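Local structure of insect group II chitinase (Ostrinia furnacalis, 5Y2A) at residues A[195-200]-A[207-212]; A[203-208]-A[250-255]; A[243-248]-A[318-323]. The protein hydrolyses chitin as an insect group II chitinase, here its second catalytic domain, of glycoside hydrolase family 18. All coordinates share one frame; numbering follows the deposited sequence.

Contact 1: residues A[195-200]-A[207-212]. With NAG (2-acetamido-2-deoxy-beta-D-glucopyranose), chain C.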
loop_
_atom_site.group_PDB
_atom_site.type_symbol
_atom_site.label_atom_id
_atom_site.label_comp_id
_atom_site.label_asym_id
_atom_site.label_seq_id
_atom_site.Cartn_x
_atom_site.Cartn_y
_atom_site.Cartn_z
ATOM N N TYR A 195 4.516 -19.269 -1.125
ATOM C CA TYR A 195 5.146 -18.218 -0.338
ATOM C C TYR A 195 4.054 -17.354 0.274
ATOM O O TYR A 195 2.865 -17.536 0.002
ATOM C CB TYR A 195 6.113 -17.381 -1.179
ATOM C CG TYR A 195 5.642 -17.090 -2.584
ATOM C CD1 TYR A 195 4.602 -16.190 -2.821
ATOM C CD2 TYR A 195 6.240 -17.707 -3.674
ATOM C CE1 TYR A 195 4.176 -15.915 -4.112
ATOM C CE2 TYR A 195 5.814 -17.440 -4.969
ATOM C CZ TYR A 195 4.787 -16.546 -5.179
ATOM O OH TYR A 195 4.369 -16.277 -6.460
ATOM N N ASP A 196 4.477 -16.391 1.092
ATOM C CA ASP A 196 3.568 -15.583 1.900
ATOM C C ASP A 196 2.736 -16.466 2.829
ATOM O O ASP A 196 1.576 -16.171 3.115
ATOM C CB ASP A 196 2.669 -14.701 1.023
ATOM C CG ASP A 196 3.464 -13.756 0.144
ATOM O OD1 ASP A 196 4.616 -13.435 0.503
ATOM O OD2 ASP A 196 2.950 -13.358 -0.918
ATOM N N TYR A 197 3.323 -17.571 3.293
ATOM C CA TYR A 197 2.669 -18.359 4.332
ATOM C C TYR A 197 2.545 -17.560 5.619
ATOM O O TYR A 197 1.608 -17.776 6.399
ATOM C CB TYR A 197 3.453 -19.640 4.613
ATOM C CG TYR A 197 3.398 -20.702 3.542
ATOM C CD1 TYR A 197 2.405 -21.677 3.556
ATOM C CD2 TYR A 197 4.358 -20.755 2.541
ATOM C CE1 TYR A 197 2.364 -22.679 2.590
ATOM C CE2 TYR A 197 4.327 -21.747 1.572
ATOM C CZ TYR A 197 3.330 -22.707 1.600
ATOM O OH TYR A 197 3.302 -23.692 0.635
ATOM N N HIS A 198 3.476 -16.635 5.848
ATOM C CA HIS A 198 3.520 -15.813 7.045
ATOM C C HIS A 198 3.949 -14.406 6.666
ATOM O O HIS A 198 4.656 -14.197 5.677
ATOM C CB HIS A 198 4.476 -16.395 8.085
ATOM C CG HIS A 198 4.076 -17.759 8.551
ATOM N ND1 HIS A 198 2.961 -17.977 9.328
ATOM C CD2 HIS A 198 4.617 -18.979 8.315
ATOM C CE1 HIS A 198 2.840 -19.270 9.568
ATOM N NE2 HIS A 198 3.833 -19.900 8.968
ATOM N N GLY A 199 3.513 -13.447 7.471
ATOM C CA GLY A 199 3.788 -12.041 7.240
ATOM C C GLY A 199 3.254 -11.261 8.419
ATOM O O GLY A 199 2.703 -11.831 9.364
ATOM N N GLN A 200 3.432 -9.936 8.360
ATOM C CA GLN A 200 3.077 -9.088 9.496
ATOM C C GLN A 200 1.609 -9.221 9.892
ATOM O O GLN A 200 1.251 -8.887 11.025
ATOM C CB GLN A 200 3.432 -7.621 9.200
ATOM C CG GLN A 200 2.882 -7.079 7.898
ATOM C CD GLN A 200 1.445 -6.620 8.021
ATOM O OE1 GLN A 200 0.977 -6.284 9.113
ATOM N NE2 GLN A 200 0.730 -6.612 6.902
ATOM N N HIS A 207 8.165 -17.521 8.926
ATOM C CA HIS A 207 8.920 -17.589 7.686
ATOM C C HIS A 207 8.003 -17.435 6.482
ATOM O O HIS A 207 6.909 -18.001 6.436
ATOM C CB HIS A 207 9.725 -18.886 7.576
ATOM C CG HIS A 207 10.863 -18.783 6.610
ATOM N ND1 HIS A 207 10.684 -18.871 5.246
ATOM C CD2 HIS A 207 12.183 -18.550 6.804
ATOM C CE1 HIS A 207 11.850 -18.709 4.641
ATOM N NE2 HIS A 207 12.773 -18.509 5.566
ATOM N N VAL A 208 8.471 -16.661 5.499
ATOM C CA VAL A 208 7.679 -16.383 4.305
ATOM C C VAL A 208 7.317 -17.664 3.560
ATOM O O VAL A 208 6.255 -17.744 2.931
ATOM C CB VAL A 208 8.442 -15.393 3.395
ATOM C CG1 VAL A 208 9.842 -15.938 3.056
ATOM C CG2 VAL A 208 7.651 -15.105 2.121
ATOM N N ALA A 209 8.170 -18.688 3.610
ATOM C CA ALA A 209 7.974 -19.892 2.797
ATOM C C ALA A 209 8.616 -21.091 3.477
ATOM O O ALA A 209 9.632 -21.625 3.012
ATOM C CB ALA A 209 8.546 -19.691 1.393
ATOM N N PRO A 210 8.022 -21.569 4.572
ATOM C CA PRO A 210 8.554 -22.768 5.232
ATOM C C PRO A 210 8.520 -23.959 4.288
ATOM O O PRO A 210 7.582 -24.128 3.511
ATOM C CB PRO A 210 7.610 -22.971 6.426
ATOM C CG PRO A 210 6.850 -21.669 6.577
ATOM C CD PRO A 210 6.768 -21.104 5.191
ATOM N N MET A 211 9.581 -24.765 4.333
ATOM C CA MET A 211 9.677 -25.939 3.473
ATOM C C MET A 211 8.998 -27.157 4.092
ATOM O O MET A 211 8.183 -27.816 3.438
ATOM C CB MET A 211 11.144 -26.245 3.168
ATOM C CG MET A 211 11.337 -27.434 2.249
ATOM S SD MET A 211 10.729 -27.102 0.588
ATOM C CE MET A 211 10.030 -28.677 0.119
ATOM N N TYR A 212 9.319 -27.455 5.353
ATOM C CA TYR A 212 8.766 -28.592 6.078
ATOM C C TYR A 212 8.172 -28.102 7.392
ATOM O O TYR A 212 8.401 -26.966 7.812
ATOM C CB TYR A 212 9.839 -29.667 6.338
ATOM C CG TYR A 212 10.527 -30.131 5.071
ATOM C CD1 TYR A 212 9.811 -30.785 4.077
ATOM C CD2 TYR A 212 11.880 -29.904 4.865
ATOM C CE1 TYR A 212 10.423 -31.205 2.908
ATOM C CE2 TYR A 212 12.507 -30.324 3.704
ATOM C CZ TYR A 212 11.771 -30.975 2.728
ATOM O OH TYR A 212 12.383 -31.391 1.567
HETATM C C1 NAG C . 6.499 -34.154 3.231
HETATM C C2 NAG C . 7.295 -34.815 4.349
HETATM C C3 NAG C . 7.064 -36.329 4.344
HETATM C C4 NAG C . 5.576 -36.667 4.338
HETATM C C5 NAG C . 4.854 -35.878 3.249
HETATM C C6 NAG C . 3.350 -36.040 3.293
HETATM C C7 NAG C . 9.431 -34.005 5.242
HETATM C C8 NAG C . 10.899 -33.833 4.987
HETATM N N2 NAG C . 8.718 -34.531 4.240
HETATM O O3 NAG C . 7.710 -36.874 5.489
HETATM O O4 NAG C . 5.380 -38.035 3.989
HETATM O O5 NAG C . 5.131 -34.475 3.373
HETATM O O6 NAG C . 2.788 -35.416 4.440
HETATM O O7 NAG C . 8.914 -33.671 6.300
#
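Tyr197 turns its ring obliquely against Pro210, CD2 of the tyrosine lying 3.6 Å from the proline CD, while Val208 O reaches the edge of the same ring near its plane. With CG of Tyr197 anti to its own carbonyl carbon (chi1 -72°), only the CB-CG-CD2 side of the side chain rests on Pro210 and Ala209; the hydroxyl, turned away from them, bonds to Thr227. The same Val208 carbonyl accepts the peptide hydrogen of Tyr197, N to O 3.0 Å, the donor tilted 32° from the carbonyl plane. One backbone bond thus closes the loop, with Asp196 N crowding the same oxygen without bonding to it.

His198 comes edge-on: its CD2 stands 3.1 Å from His207 O and 3.9 Å from Pro210 CG, both near the imidazole plane, and its ND1 is bound by Asp202. Its own carbonyl oxygen is buried with no partner in the model. On the other side of the loop, Ala209 N donates to His207 ND1 (3.0 Å, 168°), almost in the ring plane; since NE2 of His207 meets Phe319 O, both ring nitrogens are engaged and the ring is held from turning. Val208 CG2 lies 3.8 Å from Asp196 OD1, an oxygen gripped by Tyr248 and Gln250. At the far end, one face of Tyr212 carries the acetamido methyl C8 of a NAG, 3.4 Å from CD1, and Met211 CG lies over the opposite face. Asn225 and Thr227 form an Asn-Phe-Thr sequon, so the sugar is probably N-linked. Tyr195 and Asp196 belong to the Met-Thr-Tyr-Asp signature following the sixth strand of the family 18 TIM barrel.

Contact 2: residues A[203-208]-A[250-255]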
loop_
_atom_site.group_PDB
_atom_site.type_symbol
_atom_site.label_atom_id
_atom_site.label_comp_id
_atom_site.label_asym_id
_atom_site.label_seq_id
_atom_site.Cartn_x
_atom_site.Cartn_y
_atom_site.Cartn_z
ATOM N N LYS A 203 0.654 -11.018 13.155
ATOM C CA LYS A 203 1.038 -10.450 14.435
ATOM C C LYS A 203 2.117 -11.211 15.180
ATOM O O LYS A 203 2.255 -10.987 16.368
ATOM C CB LYS A 203 -0.184 -10.389 15.348
ATOM C CG LYS A 203 -1.178 -9.426 14.945
ATOM C CD LYS A 203 -0.332 -8.194 14.970
ATOM C CE LYS A 203 -1.248 -6.993 15.176
ATOM N NZ LYS A 203 -0.653 -5.666 14.879
ATOM N N LYS A 204 2.943 -12.001 14.495
ATOM C CA LYS A 204 4.125 -12.605 15.095
ATOM C C LYS A 204 5.057 -13.042 13.973
ATOM O O LYS A 204 4.616 -13.271 12.844
ATOM C CB LYS A 204 3.760 -13.793 15.990
ATOM C CG LYS A 204 3.110 -14.974 15.273
ATOM C CD LYS A 204 2.471 -15.926 16.280
ATOM C CE LYS A 204 2.134 -17.272 15.668
ATOM N NZ LYS A 204 1.362 -18.121 16.621
ATOM N N THR A 205 6.343 -13.155 14.291
ATOM C CA THR A 205 7.336 -13.473 13.270
ATOM C C THR A 205 7.135 -14.890 12.749
ATOM O O THR A 205 6.790 -15.806 13.501
ATOM C CB THR A 205 8.750 -13.325 13.819
ATOM O OG1 THR A 205 8.951 -14.268 14.877
ATOM C CG2 THR A 205 8.982 -11.909 14.356
ATOM N N GLY A 206 7.360 -15.065 11.452
ATOM C CA GLY A 206 7.221 -16.363 10.814
ATOM C C GLY A 206 7.930 -16.337 9.481
ATOM O O GLY A 206 8.263 -15.268 8.958
ATOM N N HIS A 207 8.165 -17.521 8.926
ATOM C CA HIS A 207 8.920 -17.589 7.686
ATOM C C HIS A 207 8.003 -17.435 6.482
ATOM O O HIS A 207 6.909 -18.001 6.436
ATOM C CB HIS A 207 9.725 -18.886 7.576
ATOM C CG HIS A 207 10.863 -18.783 6.610
ATOM N ND1 HIS A 207 10.684 -18.871 5.246
ATOM C CD2 HIS A 207 12.183 -18.550 6.804
ATOM C CE1 HIS A 207 11.850 -18.709 4.641
ATOM N NE2 HIS A 207 12.773 -18.509 5.566
ATOM N N VAL A 208 8.471 -16.661 5.499
ATOM C CA VAL A 208 7.679 -16.383 4.305
ATOM C C VAL A 208 7.317 -17.664 3.560
ATOM O O VAL A 208 6.255 -17.744 2.931
ATOM C CB VAL A 208 8.442 -15.393 3.395
ATOM C CG1 VAL A 208 9.842 -15.938 3.056
ATOM C CG2 VAL A 208 7.651 -15.105 2.121
ATOM N N GLN A 250 9.624 -11.384 3.979
ATOM C CA GLN A 250 8.585 -10.714 4.746
ATOM C C GLN A 250 9.218 -10.144 6.005
ATOM O O GLN A 250 9.867 -10.877 6.759
ATOM C CB GLN A 250 7.458 -11.685 5.108
ATOM C CG GLN A 250 6.612 -12.126 3.925
ATOM C CD GLN A 250 5.611 -11.068 3.504
ATOM O OE1 GLN A 250 5.420 -10.064 4.194
ATOM N NE2 GLN A 250 4.973 -11.281 2.358
ATOM N N SER A 251 9.045 -8.843 6.225
ATOM C CA SER A 251 9.705 -8.149 7.317
ATOM C C SER A 251 8.705 -7.758 8.395
ATOM O O SER A 251 7.510 -7.566 8.131
ATOM C CB SER A 251 10.433 -6.898 6.824
ATOM O OG SER A 251 9.498 -5.886 6.514
ATOM N N PHE A 252 9.223 -7.639 9.615
ATOM C CA PHE A 252 8.428 -7.385 10.804
ATOM C C PHE A 252 9.159 -6.407 11.709
ATOM O O PHE A 252 10.391 -6.345 11.719
ATOM C CB PHE A 252 8.172 -8.652 11.640
ATOM C CG PHE A 252 7.566 -9.810 10.886
ATOM C CD1 PHE A 252 8.320 -10.557 9.992
ATOM C CD2 PHE A 252 6.263 -10.203 11.145
ATOM C CE1 PHE A 252 7.769 -11.641 9.335
ATOM C CE2 PHE A 252 5.708 -11.291 10.493
ATOM C CZ PHE A 252 6.458 -12.008 9.588
ATOM N N SER A 253 8.384 -5.664 12.495
ATOM C CA SER A 253 8.900 -4.926 13.645
ATOM C C SER A 253 8.416 -5.634 14.910
ATOM O O SER A 253 7.207 -5.800 15.097
ATOM C CB SER A 253 8.439 -3.468 13.610
ATOM O OG SER A 253 8.927 -2.808 12.443
ATOM N N VAL A 254 9.361 -6.054 15.774
ATOM C CA VAL A 254 9.067 -6.949 16.894
ATOM C C VAL A 254 8.792 -6.139 18.158
ATOM O O VAL A 254 9.481 -5.152 18.447
ATOM C CB VAL A 254 10.226 -7.942 17.116
ATOM C CG1 VAL A 254 9.899 -8.917 18.273
ATOM C CG2 VAL A 254 10.518 -8.734 15.832
ATOM N N VAL A 255 7.787 -6.573 18.927
ATOM C CA VAL A 255 7.463 -5.919 20.193
ATOM C C VAL A 255 8.690 -5.904 21.102
ATOM O O VAL A 255 9.431 -6.890 21.197
ATOM C CB VAL A 255 6.268 -6.625 20.854
ATOM C CG1 VAL A 255 6.092 -6.170 22.295
ATOM C CG2 VAL A 255 4.995 -6.386 20.050
#
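The face-on meeting of Phe252 and Thr205 joins the long loop after the sixth barrel strand to the outer end of strand 241-254, where the seventh barrel strand runs on beyond the barrel. Thr205 CA sits over one face of the phenyl ring, 4.0 Å from its centroid and 14° off the ring normal, a CH-pi contact made by the main chain. CG of Phe252 stands anti to its carbonyl carbon (chi1 -54°), which carries the ring across to the loop. Two carbonyl oxygens come obliquely to the ring: Lys204 O at CE2 of Phe252, 3.3 Å, and Gly206 O at CE1 of that ring, 3.7 Å. The ring therefore lies against three successive loop residues, an example of one aromatic group holding a chain without a hydrogen bond across the contact.

In family 18 chitinases of this architecture, an alpha+beta insertion domain lies between the seventh and eighth barrel strands, and strand 241-254 leads into it. Trp316 of the antiparallel neighbour 315-318 meets the Phe252 ring with its plane nearly perpendicular. An alanine in place of Phe252 would probably leave Thr205 CA without its aromatic partner, open a gap between the loop 203-208 and strand 241-254, and deprive Trp316 of its perpendicular ring partner.

Beside the ring, methyl meets methyl: Thr205 CG2 is 3.8 Å from Val254 CG2, the two side chains crossing at about a right angle. The hydroxyl of Thr205 is satisfied by Gly261 O and Ala264 N, which fixes the rotation that presents CG2 to the valine. At the other end, Val208 CG2 touches Gln250 CG at 3.6 Å, again nearly at right angles. There the glutamine chain bends at chi2 (-78°), and the bend turns its amide toward Asp196.

Contact 3: residues A[243-248]-A[318-323]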
loop_
_atom_site.group_PDB
_atom_site.type_symbol
_atom_site.label_atom_id
_atom_site.label_comp_id
_atom_site.label_asym_id
_atom_site.label_seq_id
_atom_site.Cartn_x
_atom_site.Cartn_y
_atom_site.Cartn_z
ATOM N N VAL A 243 6.877 -25.248 -8.576
ATOM C CA VAL A 243 6.976 -24.795 -7.190
ATOM C C VAL A 243 7.589 -23.398 -7.152
ATOM O O VAL A 243 8.748 -23.206 -7.533
ATOM C CB VAL A 243 7.793 -25.781 -6.343
ATOM C CG1 VAL A 243 8.020 -25.220 -4.945
ATOM C CG2 VAL A 243 7.072 -27.123 -6.269
ATOM N N GLY A 244 6.810 -22.426 -6.682
ATOM C CA GLY A 244 7.304 -21.066 -6.587
ATOM C C GLY A 244 8.309 -20.887 -5.464
ATOM O O GLY A 244 8.228 -21.512 -4.405
ATOM N N VAL A 245 9.272 -20.008 -5.713
ATOM C CA VAL A 245 10.303 -19.643 -4.745
ATOM C C VAL A 245 10.268 -18.126 -4.616
ATOM O O VAL A 245 10.376 -17.426 -5.633
ATOM C CB VAL A 245 11.693 -20.127 -5.197
ATOM C CG1 VAL A 245 12.768 -19.722 -4.184
ATOM C CG2 VAL A 245 11.704 -21.636 -5.448
ATOM N N PRO A 246 10.127 -17.572 -3.410
ATOM C CA PRO A 246 10.150 -16.109 -3.259
ATOM C C PRO A 246 11.583 -15.587 -3.299
ATOM O O PRO A 246 12.480 -16.147 -2.664
ATOM C CB PRO A 246 9.516 -15.888 -1.881
ATOM C CG PRO A 246 9.941 -17.124 -1.104
ATOM C CD PRO A 246 9.932 -18.260 -2.120
ATOM N N PHE A 247 11.797 -14.510 -4.057
ATOM C CA PHE A 247 13.078 -13.814 -4.101
ATOM C C PHE A 247 13.078 -12.576 -3.203
ATOM O O PHE A 247 13.809 -11.612 -3.460
ATOM C CB PHE A 247 13.429 -13.429 -5.544
ATOM C CG PHE A 247 13.869 -14.595 -6.423
ATOM C CD1 PHE A 247 13.909 -15.895 -5.934
ATOM C CD2 PHE A 247 14.257 -14.369 -7.744
ATOM C CE1 PHE A 247 14.323 -16.958 -6.750
ATOM C CE2 PHE A 247 14.667 -15.421 -8.573
ATOM C CZ PHE A 247 14.708 -16.717 -8.072
ATOM N N TYR A 248 12.275 -12.601 -2.140
ATOM C CA TYR A 248 12.087 -11.468 -1.245
ATOM C C TYR A 248 11.785 -12.018 0.138
ATOM O O TYR A 248 11.475 -13.200 0.303
ATOM C CB TYR A 248 10.934 -10.562 -1.704
ATOM C CG TYR A 248 9.621 -11.304 -1.676
ATOM C CD1 TYR A 248 9.230 -12.088 -2.755
ATOM C CD2 TYR A 248 8.793 -11.267 -0.554
ATOM C CE1 TYR A 248 8.054 -12.804 -2.728
ATOM C CE2 TYR A 248 7.609 -11.984 -0.518
ATOM C CZ TYR A 248 7.247 -12.749 -1.616
ATOM O OH TYR A 248 6.073 -13.464 -1.609
ATOM N N SER A 318 12.299 -12.783 7.236
ATOM C CA SER A 318 12.511 -14.166 6.833
ATOM C C SER A 318 12.543 -14.266 5.313
ATOM O O SER A 318 11.836 -13.537 4.618
ATOM C CB SER A 318 11.409 -15.067 7.386
ATOM O OG SER A 318 10.126 -14.604 6.983
ATOM N N PHE A 319 13.352 -15.187 4.797
ATOM C CA PHE A 319 13.618 -15.220 3.361
ATOM C C PHE A 319 14.276 -16.545 3.007
ATOM O O PHE A 319 14.771 -17.267 3.878
ATOM C CB PHE A 319 14.528 -14.055 2.951
ATOM C CG PHE A 319 15.866 -14.066 3.651
ATOM C CD1 PHE A 319 15.998 -13.566 4.946
ATOM C CD2 PHE A 319 16.990 -14.583 3.019
ATOM C CE1 PHE A 319 17.228 -13.591 5.595
ATOM C CE2 PHE A 319 18.221 -14.600 3.659
ATOM C CZ PHE A 319 18.337 -14.103 4.946
ATOM N N ASP A 320 14.301 -16.844 1.707
ATOM C CA ASP A 320 15.070 -17.962 1.175
ATOM C C ASP A 320 16.407 -17.445 0.655
ATOM O O ASP A 320 16.449 -16.459 -0.090
ATOM C CB ASP A 320 14.317 -18.684 0.053
ATOM C CG ASP A 320 13.227 -19.593 0.574
ATOM O OD1 ASP A 320 13.156 -19.782 1.803
ATOM O OD2 ASP A 320 12.440 -20.125 -0.239
ATOM N N ASP A 321 17.489 -18.117 1.041
ATOM C CA ASP A 321 18.814 -17.818 0.532
ATOM C C ASP A 321 19.181 -18.842 -0.539
ATOM O O ASP A 321 18.357 -19.667 -0.947
ATOM C CB ASP A 321 19.838 -17.794 1.679
ATOM C CG ASP A 321 20.143 -19.184 2.240
ATOM O OD1 ASP A 321 19.295 -20.095 2.142
ATOM O OD2 ASP A 321 21.239 -19.358 2.809
ATOM N N ASP A 322 20.441 -18.795 -0.990
ATOM C CA ASP A 322 20.925 -19.734 -2.001
ATOM C C ASP A 322 20.688 -21.180 -1.601
ATOM O O ASP A 322 20.273 -22.000 -2.426
ATOM C CB ASP A 322 22.415 -19.509 -2.253
ATOM C CG ASP A 322 22.680 -18.841 -3.564
ATOM O OD1 ASP A 322 21.740 -18.794 -4.379
ATOM O OD2 ASP A 322 23.816 -18.375 -3.790
ATOM N N PHE A 323 20.940 -21.515 -0.332
ATOM C CA PHE A 323 20.833 -22.905 0.094
ATOM C C PHE A 323 19.391 -23.390 0.060
ATOM O O PHE A 323 19.127 -24.530 -0.330
ATOM C CB PHE A 323 21.427 -23.075 1.492
ATOM C CG PHE A 323 22.918 -22.973 1.519
ATOM C CD1 PHE A 323 23.707 -24.059 1.174
ATOM C CD2 PHE A 323 23.536 -21.780 1.859
ATOM C CE1 PHE A 323 25.085 -23.963 1.185
ATOM C CE2 PHE A 323 24.914 -21.677 1.871
ATOM C CZ PHE A 323 25.691 -22.775 1.535
HETATM O O HOH W 1 12.994 -15.359 -0.123
#
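Pro246 and Asp320 meet directly where the proline CD lies 3.6 Å from the carboxylate oxygen OD2, the two side chains inclined to each other. Its neighbour Val245 brings CG1 to within 4.0 Å of the same OD2, the valine side chain at about a right angle to that of Asp320. CG of Asp320 stands anti to its carbonyl carbon (chi1 -77°), and OD2 so placed forms a salt bridge with Lys328 of the following helix.

The next shell is a single water. It donates to Pro246 O and to Tyr248 O, each 2.7 Å away, and accepts from Asp320 N at the same distance. The break in strand 241-254 at Phe247 allows both carbonyls to converge on it. Alongside, Phe319 CB lies 4.1 Å from Tyr248 O.

Farther out, both segments also reach the 195-212 loop, through Tyr248 and Phe319. Asp321 takes the N-cap position of helix 322-334, its OD1 bound to Met324 N, and its OD2 forms a salt bridge with Arg300. Here the insertion domain passes back toward the barrel.

With no direct hydrogen bond between the segments, the water serves as the polar link between their backbones, and the buried carboxylate of Asp320, lying against CH groups of Val245 and Pro246, is probably kept charged by its salt bridge to Lys328.

How the contacts relate
From the N terminus, contact 1 closes first, folding 195-200 back on 207-212 within the loop after the sixth barrel strand. Contact 2 starts inside that loop, sharing His207 and Val208 with contact 1, and reaches forward to 250-255 on the extension of the seventh strand. Contact 3 leaves the same strand earlier, at 243-248, and ends at 318-323, so that contacts 2 and 3 cross along the chain. Segment 318-323 returns to the loop through Ser318 and Gly206, while Asp196 ties contact 1 to both segments, 243-248 and 250-255, through Tyr248 and Gln250. Together they bind the barrel loop, the seventh strand and the end of the insertion domain.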